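Fatty Acyl-Adenylate Ligase (Escherichia coli, PDB 3PBK) belongs to the AMP-binding enzyme family of the ANL clan, and holds 5'-O-[(S)-(dodecanoyloxy)(hydroxy)phosphoryl]adenosine in a pocket. Local coordinates at residues Val345-Glu350 / Lys388-His393; Gln170-Asn175 / Ile195-Val200; Ala77-Thr82 / Leu103-Gly108. All coordinates share one frame; numbering follows the deposited sequence.

How the contacts relate
Contacts 1 and 3 are mostly buried, whereas contact 2 is only partly so, with three of its seven touching residues exposed. Contacts 1 and 3 both involve sheet margins, but in different sheets and on opposite sides of the chain's centre, their own centres about 31 Å apart. Contact 3 is a regular parallel pairing with direct backbone bonds and aliphatic packing; contact 1 is looser, joined through a water and a leucine. Contact 2 instead fastens a loop to a helix start through one carbonyl. Its helix, 197-211, runs on to touch Phe347 and Leu390 of contact 1, linking the two although their nearest atoms stay about 7 Å apart.

Contact 1 (Val345-Glu350 / Lys388-His393); sequences VSFSDE and KALPEH
Leu390 has the largest share of the packing between residues 345-350 and 388-393, and its CA-CB bond points at the opposing strand. From CB, chi1 of -66° sets CG anti to the carbonyl carbon and beside the backbone N. There CG comes over the backbone of Val345, 3.7 Å from Val345 O. At CG the chain forks. Leu390 CD1 continues along the same peptide, also 3.7 Å from Val345 O, while Leu390 CD2 turns to the aromatic ring and meets Phe347 CD1 at 4.1 Å. The methyl arrives at the ring edge, near its plane, and the two side chains cross obliquely. Behind Leu390 the chain folds back in a type II beta turn, closed by the 2.9 Å bond from His393 N to Leu390 O.

The two backbones are joined by a water rather than by direct hydrogen bonds. It accepts from Phe347 N at 2.7 Å and donates to Lys388 O at 2.8 Å, and it lies in plane at the edge of the Phe347 ring. Close by, Ser346 CB rests 3.6 Å from Lys388 O, while the hydroxyl of Ser346 is hydrogen-bonded to Cys386 O.

On the side of strand 332-337, Val345 and Ser346 both face Tyr336, which is a classic beta bulge. Ile207 and Ala206 of helix 197-211 touch Phe347 and Leu390. This is the margin of the mixed sheet, where 388-389 is the outermost strand, and it borders the ligand site: the side chain of Phe347 is about 4 Å from the bound 5'-O-[(S)-(dodecanoyloxy)(hydroxy)phosphoryl]adenosine.

Contact 2 (Gln170-Asn175 / Ile195-Val200); sequences QRPVPN and ITHREV
Arg198 N donates to Pro174 O at 2.8 Å, joining loop 170-175 to the start of helix 197-211. The donor lies in the carbonyl plane on a lone pair, with a C=O...N angle of 136°, so the loop supplies an acceptor to an amide of the helix's first turn.

The next amide is served from within the helix start. Thr196 is the N-cap, and with Glu199 it forms a capping box: Glu199 N donates to Thr196 OG1 at 3.2 Å, and Thr196 N returns a nearly straight bond (174°) of 3.2 Å to Glu199 OE1, meeting that oxygen from above the carboxylate plane. Glu199 OE2 is hydrogen-bonded to Ser422 OG.

Van der Waals contacts fill in around the bond. Pro172 CB packs obliquely on the imidazole, 3.8 Å from His197 NE2, and Pro174 CB touches Arg198 CB at 4.1 Å.

Charge enters weakly. Arg198, bent at chi3 (95°), has Glu199 CG against one guanidinium face, offset toward its rim, and the salt bridge from Arg198 NH1 to Glu199 OE2 is long at 3.9 Å.

Strand 193-196 pairs antiparallel with strand 177-181 and passes straight into helix 197-211. Helix 22-29 meets both segments: Val23 touches Pro172 and Leu22 N is hydrogen-bonded to His197 ND1.

Contact 3 (Ala77-Thr82 / Leu103-Gly108); sequences ALIAET and LAIPMG
A beta-alpha-beta crossover brings residues 77-82 and 103-108 together: strand 75-79, helix 84-95 and then strand 99-103, which returns parallel to the first at the edge of a four-stranded parallel sheet. The innermost evidence is the backbone. Leu103 N donates to Leu78 O at 2.8 Å with a C=O...N angle of 178°, nearly along the C=O axis, and Leu103 O accepts from Ala80 N at 2.9 Å with an N-H...O angle of 167°. Leu103 thus grips the residues on either side of Ile79, as a parallel bridge requires, and the side chains of Ile79 and Leu103 share one face of the sheet.

On that face Leu103 runs alongside its neighbour strand. Its CG stands anti to the carbonyl carbon, and from there Leu103 CD1 reaches Ala77 CB at 3.8 Å, while Leu103 CB is loosely met by Ile79 CD1 at 4.4 Å. Beyond the strand end, Ile105 takes over. Its chi1 of 61° places CG1 in the crowded position and CG2 beside the backbone N, and Ile105 CG2 touches Ile79 CG2 at 3.9 Å. The same methyl meets Glu81 CG at 4.0 Å. Ile105 crosses both partners at about a right angle.

Farther out, Trp115 covers Ile79, and Leu119 and Leu122 cover Leu103, all from helix 112-126. Leu78 instead packs on Phe86, Ala89 and Phe90 of the crossover helix, so helices flank the strand pair.

The first strand ends in an inverse gamma turn centred on Ala80, with Glu81 N bonded to Ile79 O at 2.8 Å. Beyond that turn the Glu81 chain is extended past CG, and its OE2 is hydrogen-bonded to NE1 of Trp137, whose side chain also touches Ile105.

Contact 1 (Val345-Glu350 / Lys388-His393)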
loop_
_atom_site.group_PDB
_atom_site.type_symbol
_atom_site.label_atom_id
_atom_site.label_comp_id
_atom_site.label_asym_id
_atom_site.label_seq_id
_atom_site.Cartn_x
_atom_site.Cartn_y
_atom_site.Cartn_z
ATOM N N VAL A 345 2.984 2.401 -10.835
ATOM C CA VAL A 345 2.508 2.212 -12.203
ATOM C C VAL A 345 2.344 3.553 -12.921
ATOM O O VAL A 345 2.572 3.656 -14.125
ATOM C CB VAL A 345 1.183 1.414 -12.246
ATOM C CG1 VAL A 345 0.457 1.653 -13.545
ATOM C CG2 VAL A 345 1.439 -0.063 -12.058
ATOM N N SER A 346 1.956 4.584 -12.180
ATOM C CA SER A 346 1.825 5.911 -12.758
ATOM C C SER A 346 1.818 6.992 -11.701
ATOM O O SER A 346 1.481 6.751 -10.550
ATOM C CB SER A 346 0.563 6.012 -13.602
ATOM O OG SER A 346 -0.580 5.773 -12.821
ATOM N N PHE A 347 2.199 8.191 -12.119
ATOM C CA PHE A 347 2.273 9.344 -11.245
ATOM C C PHE A 347 1.675 10.523 -11.985
ATOM O O PHE A 347 1.840 10.642 -13.194
ATOM C CB PHE A 347 3.730 9.660 -10.913
ATOM C CG PHE A 347 4.440 8.574 -10.142
ATOM C CD1 PHE A 347 5.029 7.512 -10.796
ATOM C CD2 PHE A 347 4.531 8.629 -8.761
ATOM C CE1 PHE A 347 5.692 6.522 -10.088
ATOM C CE2 PHE A 347 5.197 7.640 -8.046
ATOM C CZ PHE A 347 5.779 6.586 -8.713
ATOM N N SER A 348 0.969 11.393 -11.271
ATOM C CA SER A 348 0.490 12.631 -11.864
ATOM C C SER A 348 1.702 13.494 -12.228
ATOM O O SER A 348 2.818 13.254 -11.750
ATOM C CB SER A 348 -0.442 13.369 -10.905
ATOM O OG SER A 348 -1.167 14.392 -11.572
ATOM N N ASP A 349 1.489 14.488 -13.084
ATOM C CA ASP A 349 2.592 15.303 -13.562
ATOM C C ASP A 349 3.310 16.016 -12.414
ATOM O O ASP A 349 2.780 16.133 -11.297
ATOM C CB ASP A 349 2.111 16.303 -14.606
ATOM C CG ASP A 349 1.727 15.637 -15.931
ATOM O OD1 ASP A 349 2.377 14.637 -16.320
ATOM O OD2 ASP A 349 0.776 16.126 -16.589
ATOM N N GLU A 350 4.532 16.468 -12.692
ATOM C CA GLU A 350 5.341 17.191 -11.723
ATOM C C GLU A 350 4.648 18.516 -11.469
ATOM O O GLU A 350 4.061 19.097 -12.384
ATOM C CB GLU A 350 6.737 17.413 -12.300
ATOM C CG GLU A 350 7.871 17.410 -11.288
ATOM C CD GLU A 350 9.265 17.493 -11.943
ATOM O OE1 GLU A 350 9.351 17.685 -13.190
ATOM O OE2 GLU A 350 10.276 17.363 -11.197
ATOM N N LYS A 388 0.335 9.230 -16.569
ATOM C CA LYS A 388 0.443 8.406 -17.771
ATOM C C LYS A 388 1.422 7.267 -17.531
ATOM O O LYS A 388 2.160 7.275 -16.542
ATOM C CB LYS A 388 0.929 9.223 -18.962
ATOM C CG LYS A 388 0.080 10.420 -19.300
ATOM C CD LYS A 388 0.471 10.953 -20.666
ATOM C CE LYS A 388 -0.147 12.302 -20.943
ATOM N NZ LYS A 388 0.022 12.639 -22.382
ATOM N N ALA A 389 1.454 6.298 -18.443
ATOM C CA ALA A 389 2.380 5.186 -18.298
ATOM C C ALA A 389 3.813 5.685 -18.165
ATOM O O ALA A 389 4.186 6.719 -18.729
ATOM C CB ALA A 389 2.252 4.231 -19.463
ATOM N N LEU A 390 4.609 4.942 -17.405
ATOM C CA LEU A 390 6.026 5.233 -17.259
ATOM C C LEU A 390 6.811 4.803 -18.499
ATOM O O LEU A 390 6.382 3.910 -19.235
ATOM C CB LEU A 390 6.565 4.500 -16.046
ATOM C CG LEU A 390 5.993 4.968 -14.721
ATOM C CD1 LEU A 390 6.225 3.903 -13.661
ATOM C CD2 LEU A 390 6.627 6.291 -14.323
ATOM N N PRO A 391 7.971 5.442 -18.742
ATOM C CA PRO A 391 8.833 4.992 -19.836
ATOM C C PRO A 391 9.039 3.480 -19.819
ATOM O O PRO A 391 9.375 2.891 -18.789
ATOM C CB PRO A 391 10.147 5.719 -19.551
ATOM C CG PRO A 391 9.728 6.983 -18.928
ATOM C CD PRO A 391 8.511 6.650 -18.089
ATOM N N GLU A 392 8.812 2.875 -20.980
ATOM C CA GLU A 392 9.006 1.447 -21.200
ATOM C C GLU A 392 7.912 0.560 -20.609
ATOM O O GLU A 392 7.955 -0.656 -20.781
ATOM C CB GLU A 392 10.394 1.000 -20.740
ATOM C CG GLU A 392 11.532 1.670 -21.515
ATOM C CD GLU A 392 12.917 1.141 -21.136
ATOM O OE1 GLU A 392 12.990 0.049 -20.519
ATOM O OE2 GLU A 392 13.930 1.811 -21.466
ATOM N N HIS A 393 6.929 1.159 -19.932
ATOM C CA HIS A 393 5.803 0.396 -19.383
ATOM C C HIS A 393 4.535 0.748 -20.108
ATOM O O HIS A 393 4.364 1.879 -20.523
ATOM C CB HIS A 393 5.625 0.691 -17.907
ATOM C CG HIS A 393 6.875 0.516 -17.122
ATOM N ND1 HIS A 393 7.125 -0.606 -16.369
ATOM C CD2 HIS A 393 7.970 1.300 -17.008
ATOM C CE1 HIS A 393 8.314 -0.499 -15.805
ATOM N NE2 HIS A 393 8.850 0.649 -16.177
HETATM O O HOH W 1 3.792 7.845 -14.290
#

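Contact 2 (Gln170-Asn175 / Ile195-Val200)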
loop_
_atom_site.group_PDB
_atom_site.type_symbol
_atom_site.label_atom_id
_atom_site.label_comp_id
_atom_site.label_asym_id
_atom_site.label_seq_id
_atom_site.Cartn_x
_atom_site.Cartn_y
_atom_site.Cartn_z
ATOM N N GLN A 170 28.656 -14.708 -2.783
ATOM C CA GLN A 170 28.338 -14.688 -4.209
ATOM C C GLN A 170 27.429 -13.497 -4.574
ATOM O O GLN A 170 26.405 -13.238 -3.924
ATOM C CB GLN A 170 27.687 -16.026 -4.584
ATOM C CG GLN A 170 26.766 -16.586 -3.464
ATOM C CD GLN A 170 27.170 -17.989 -2.976
ATOM O OE1 GLN A 170 27.298 -18.237 -1.765
ATOM N NE2 GLN A 170 27.384 -18.908 -3.920
ATOM N N ARG A 171 27.820 -12.767 -5.611
ATOM C CA ARG A 171 27.086 -11.585 -6.048
ATOM C C ARG A 171 25.781 -11.993 -6.744
ATOM O O ARG A 171 25.775 -12.885 -7.588
ATOM C CB ARG A 171 27.969 -10.784 -7.003
ATOM C CG ARG A 171 27.920 -9.297 -6.808
ATOM C CD ARG A 171 28.651 -8.861 -5.533
ATOM N NE ARG A 171 28.274 -7.510 -5.110
ATOM C CZ ARG A 171 27.957 -6.520 -5.945
ATOM N NH1 ARG A 171 28.000 -6.702 -7.268
ATOM N NH2 ARG A 171 27.611 -5.335 -5.459
ATOM N N PRO A 172 24.663 -11.350 -6.383
ATOM C CA PRO A 172 23.375 -11.727 -6.981
ATOM C C PRO A 172 23.265 -11.253 -8.431
ATOM O O PRO A 172 23.900 -10.249 -8.786
ATOM C CB PRO A 172 22.353 -10.988 -6.110
ATOM C CG PRO A 172 23.103 -10.533 -4.898
ATOM C CD PRO A 172 24.509 -10.324 -5.342
ATOM N N VAL A 173 22.485 -11.964 -9.250
ATOM C CA VAL A 173 22.230 -11.535 -10.636
ATOM C C VAL A 173 20.770 -11.094 -10.830
ATOM O O VAL A 173 19.880 -11.501 -10.070
ATOM C CB VAL A 173 22.578 -12.626 -11.695
ATOM C CG1 VAL A 173 23.291 -13.809 -11.055
ATOM C CG2 VAL A 173 21.319 -13.085 -12.441
ATOM N N PRO A 174 20.526 -10.259 -11.856
ATOM C CA PRO A 174 19.221 -9.653 -12.125
ATOM C C PRO A 174 18.020 -10.586 -12.001
ATOM O O PRO A 174 17.010 -10.169 -11.454
ATOM C CB PRO A 174 19.370 -9.165 -13.559
ATOM C CG PRO A 174 20.784 -8.773 -13.635
ATOM C CD PRO A 174 21.540 -9.770 -12.803
ATOM N N ASN A 175 18.112 -11.815 -12.489
ATOM C CA ASN A 175 16.927 -12.661 -12.524
ATOM C C ASN A 175 16.656 -13.460 -11.275
ATOM O O ASN A 175 15.704 -14.233 -11.227
ATOM C CB ASN A 175 16.927 -13.555 -13.754
ATOM C CG ASN A 175 16.443 -12.821 -14.974
ATOM O OD1 ASN A 175 16.766 -13.185 -16.101
ATOM N ND2 ASN A 175 15.660 -11.755 -14.752
ATOM N N ILE A 195 9.258 -11.011 -6.766
ATOM C CA ILE A 195 9.923 -9.837 -7.292
ATOM C C ILE A 195 11.399 -10.165 -7.502
ATOM O O ILE A 195 12.109 -10.449 -6.541
ATOM C CB ILE A 195 9.720 -8.610 -6.347
ATOM C CG1 ILE A 195 8.246 -8.209 -6.298
ATOM C CG2 ILE A 195 10.540 -7.423 -6.800
ATOM C CD1 ILE A 195 7.634 -7.915 -7.661
ATOM N N THR A 196 11.855 -10.164 -8.753
ATOM C CA THR A 196 13.276 -10.391 -9.036
ATOM C C THR A 196 14.064 -9.107 -8.848
ATOM O O THR A 196 13.492 -8.026 -8.753
ATOM C CB THR A 196 13.528 -10.952 -10.465
ATOM O OG1 THR A 196 13.365 -9.924 -11.458
ATOM C CG2 THR A 196 12.592 -12.114 -10.759
ATOM N N HIS A 197 15.381 -9.208 -8.782
ATOM C CA HIS A 197 16.179 -7.995 -8.712
ATOM C C HIS A 197 15.886 -7.079 -9.892
ATOM O O HIS A 197 15.750 -5.872 -9.723
ATOM C CB HIS A 197 17.663 -8.318 -8.664
ATOM C CG HIS A 197 18.132 -8.758 -7.319
ATOM N ND1 HIS A 197 18.446 -7.870 -6.317
ATOM C CD2 HIS A 197 18.343 -9.996 -6.809
ATOM C CE1 HIS A 197 18.830 -8.539 -5.245
ATOM N NE2 HIS A 197 18.778 -9.831 -5.517
ATOM N N ARG A 198 15.778 -7.654 -11.086
ATOM C CA ARG A 198 15.569 -6.854 -12.289
ATOM C C ARG A 198 14.280 -6.056 -12.210
ATOM O O ARG A 198 14.241 -4.883 -12.584
ATOM C CB ARG A 198 15.540 -7.714 -13.546
ATOM C CG ARG A 198 15.410 -6.879 -14.808
ATOM C CD ARG A 198 14.986 -7.712 -15.985
ATOM N NE ARG A 198 13.540 -7.679 -16.193
ATOM C CZ ARG A 198 12.713 -8.697 -15.950
ATOM N NH1 ARG A 198 13.168 -9.861 -15.466
ATOM N NH2 ARG A 198 11.414 -8.549 -16.191
ATOM N N GLU A 199 13.233 -6.707 -11.721
ATOM C CA GLU A 199 11.926 -6.087 -11.627
ATOM C C GLU A 199 11.901 -4.964 -10.595
ATOM O O GLU A 199 11.476 -3.847 -10.896
ATOM C CB GLU A 199 10.873 -7.154 -11.335
ATOM C CG GLU A 199 10.704 -8.114 -12.509
ATOM C CD GLU A 199 10.172 -9.488 -12.118
ATOM O OE1 GLU A 199 9.667 -9.650 -10.983
ATOM O OE2 GLU A 199 10.263 -10.410 -12.958
ATOM N N VAL A 200 12.366 -5.234 -9.383
ATOM C CA VAL A 200 12.339 -4.192 -8.364
ATOM C C VAL A 200 13.237 -3.023 -8.781
ATOM O O VAL A 200 12.988 -1.876 -8.411
ATOM C CB VAL A 200 12.730 -4.714 -6.958
ATOM C CG1 VAL A 200 14.230 -4.829 -6.837
ATOM C CG2 VAL A 200 12.191 -3.795 -5.871
#

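Contact 3 (Ala77-Thr82 / Leu103-Gly108)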
loop_
_atom_site.group_PDB
_atom_site.type_symbol
_atom_site.label_atom_id
_atom_site.label_comp_id
_atom_site.label_asym_id
_atom_site.label_seq_id
_atom_site.Cartn_x
_atom_site.Cartn_y
_atom_site.Cartn_z
ATOM N N ALA A 77 11.497 -15.535 6.326
ATOM C CA ALA A 77 10.452 -14.640 6.821
ATOM C C ALA A 77 10.986 -13.610 7.811
ATOM O O ALA A 77 11.656 -13.950 8.781
ATOM C CB ALA A 77 9.347 -15.433 7.463
ATOM N N LEU A 78 10.677 -12.346 7.558
ATOM C CA LEU A 78 11.039 -11.275 8.467
ATOM C C LEU A 78 9.776 -10.681 9.058
ATOM O O LEU A 78 8.795 -10.467 8.341
ATOM C CB LEU A 78 11.813 -10.197 7.721
ATOM C CG LEU A 78 13.039 -10.759 7.016
ATOM C CD1 LEU A 78 13.765 -9.659 6.309
ATOM C CD2 LEU A 78 13.955 -11.434 8.006
ATOM N N ILE A 79 9.795 -10.446 10.368
ATOM C CA ILE A 79 8.737 -9.680 11.028
ATOM C C ILE A 79 9.011 -8.197 10.823
ATOM O O ILE A 79 9.888 -7.609 11.472
ATOM C CB ILE A 79 8.618 -10.010 12.523
ATOM C CG1 ILE A 79 8.005 -11.399 12.702
ATOM C CG2 ILE A 79 7.742 -8.984 13.222
ATOM C CD1 ILE A 79 6.538 -11.477 12.289
ATOM N N ALA A 80 8.256 -7.605 9.906
ATOM C CA ALA A 80 8.605 -6.307 9.357
ATOM C C ALA A 80 8.234 -5.132 10.254
ATOM O O ALA A 80 7.259 -4.426 10.005
ATOM C CB ALA A 80 8.000 -6.139 7.976
ATOM N N GLU A 81 9.019 -4.916 11.299
ATOM C CA GLU A 81 8.883 -3.705 12.094
ATOM C C GLU A 81 9.648 -2.567 11.425
ATOM O O GLU A 81 10.545 -2.800 10.605
ATOM C CB GLU A 81 9.415 -3.925 13.515
ATOM C CG GLU A 81 8.490 -4.721 14.427
ATOM C CD GLU A 81 9.178 -5.126 15.705
ATOM O OE1 GLU A 81 10.409 -5.350 15.653
ATOM O OE2 GLU A 81 8.497 -5.213 16.752
ATOM N N THR A 82 9.286 -1.338 11.777
ATOM C CA THR A 82 10.042 -0.176 11.330
ATOM C C THR A 82 11.283 0.013 12.217
ATOM O O THR A 82 11.286 0.827 13.140
ATOM C CB THR A 82 9.167 1.089 11.308
ATOM O OG1 THR A 82 8.026 0.851 10.476
ATOM C CG2 THR A 82 9.945 2.256 10.749
ATOM N N LEU A 103 6.677 -9.958 6.652
ATOM C CA LEU A 103 5.372 -10.277 7.228
ATOM C C LEU A 103 4.930 -9.181 8.188
ATOM O O LEU A 103 5.767 -8.543 8.829
ATOM C CB LEU A 103 5.457 -11.598 7.986
ATOM C CG LEU A 103 5.904 -12.805 7.165
ATOM C CD1 LEU A 103 5.877 -14.074 7.986
ATOM C CD2 LEU A 103 5.004 -12.945 5.955
ATOM N N ALA A 104 3.621 -8.970 8.302
ATOM C CA ALA A 104 3.094 -7.937 9.194
ATOM C C ALA A 104 2.963 -8.440 10.624
ATOM O O ALA A 104 2.611 -9.594 10.845
ATOM C CB ALA A 104 1.754 -7.434 8.696
ATOM N N ILE A 105 3.250 -7.574 11.592
ATOM C CA ILE A 105 3.018 -7.890 13.001
ATOM C C ILE A 105 1.534 -8.194 13.241
ATOM O O ILE A 105 0.717 -8.085 12.325
ATOM C CB ILE A 105 3.413 -6.717 13.895
ATOM C CG1 ILE A 105 2.568 -5.494 13.540
ATOM C CG2 ILE A 105 4.885 -6.411 13.752
ATOM C CD1 ILE A 105 3.131 -4.191 14.045
ATOM N N PRO A 106 1.174 -8.601 14.469
ATOM C CA PRO A 106 -0.257 -8.770 14.766
ATOM C C PRO A 106 -1.022 -7.439 14.791
ATOM O O PRO A 106 -0.515 -6.451 15.333
ATOM C CB PRO A 106 -0.248 -9.415 16.156
ATOM C CG PRO A 106 1.074 -10.113 16.231
ATOM C CD PRO A 106 2.034 -9.243 15.479
HETATM N N MSE A 107 -2.224 -7.419 14.212
HETATM C CA MSE A 107 -3.070 -6.218 14.205
HETATM C C MSE A 107 -3.408 -5.734 15.616
HETATM O O MSE A 107 -4.105 -4.729 15.807
HETATM C CB MSE A 107 -4.360 -6.457 13.408
HETATM C CG MSE A 107 -4.290 -6.012 11.949
HETATM SE SE MSE A 107 -3.043 -4.515 11.678
HETATM C CE MSE A 107 -4.196 -3.357 10.583
ATOM N N GLY A 108 -2.909 -6.471 16.599
ATOM C CA GLY A 108 -3.066 -6.112 17.989
ATOM C C GLY A 108 -2.920 -7.317 18.891
ATOM O O GLY A 108 -1.922 -8.046 18.845
#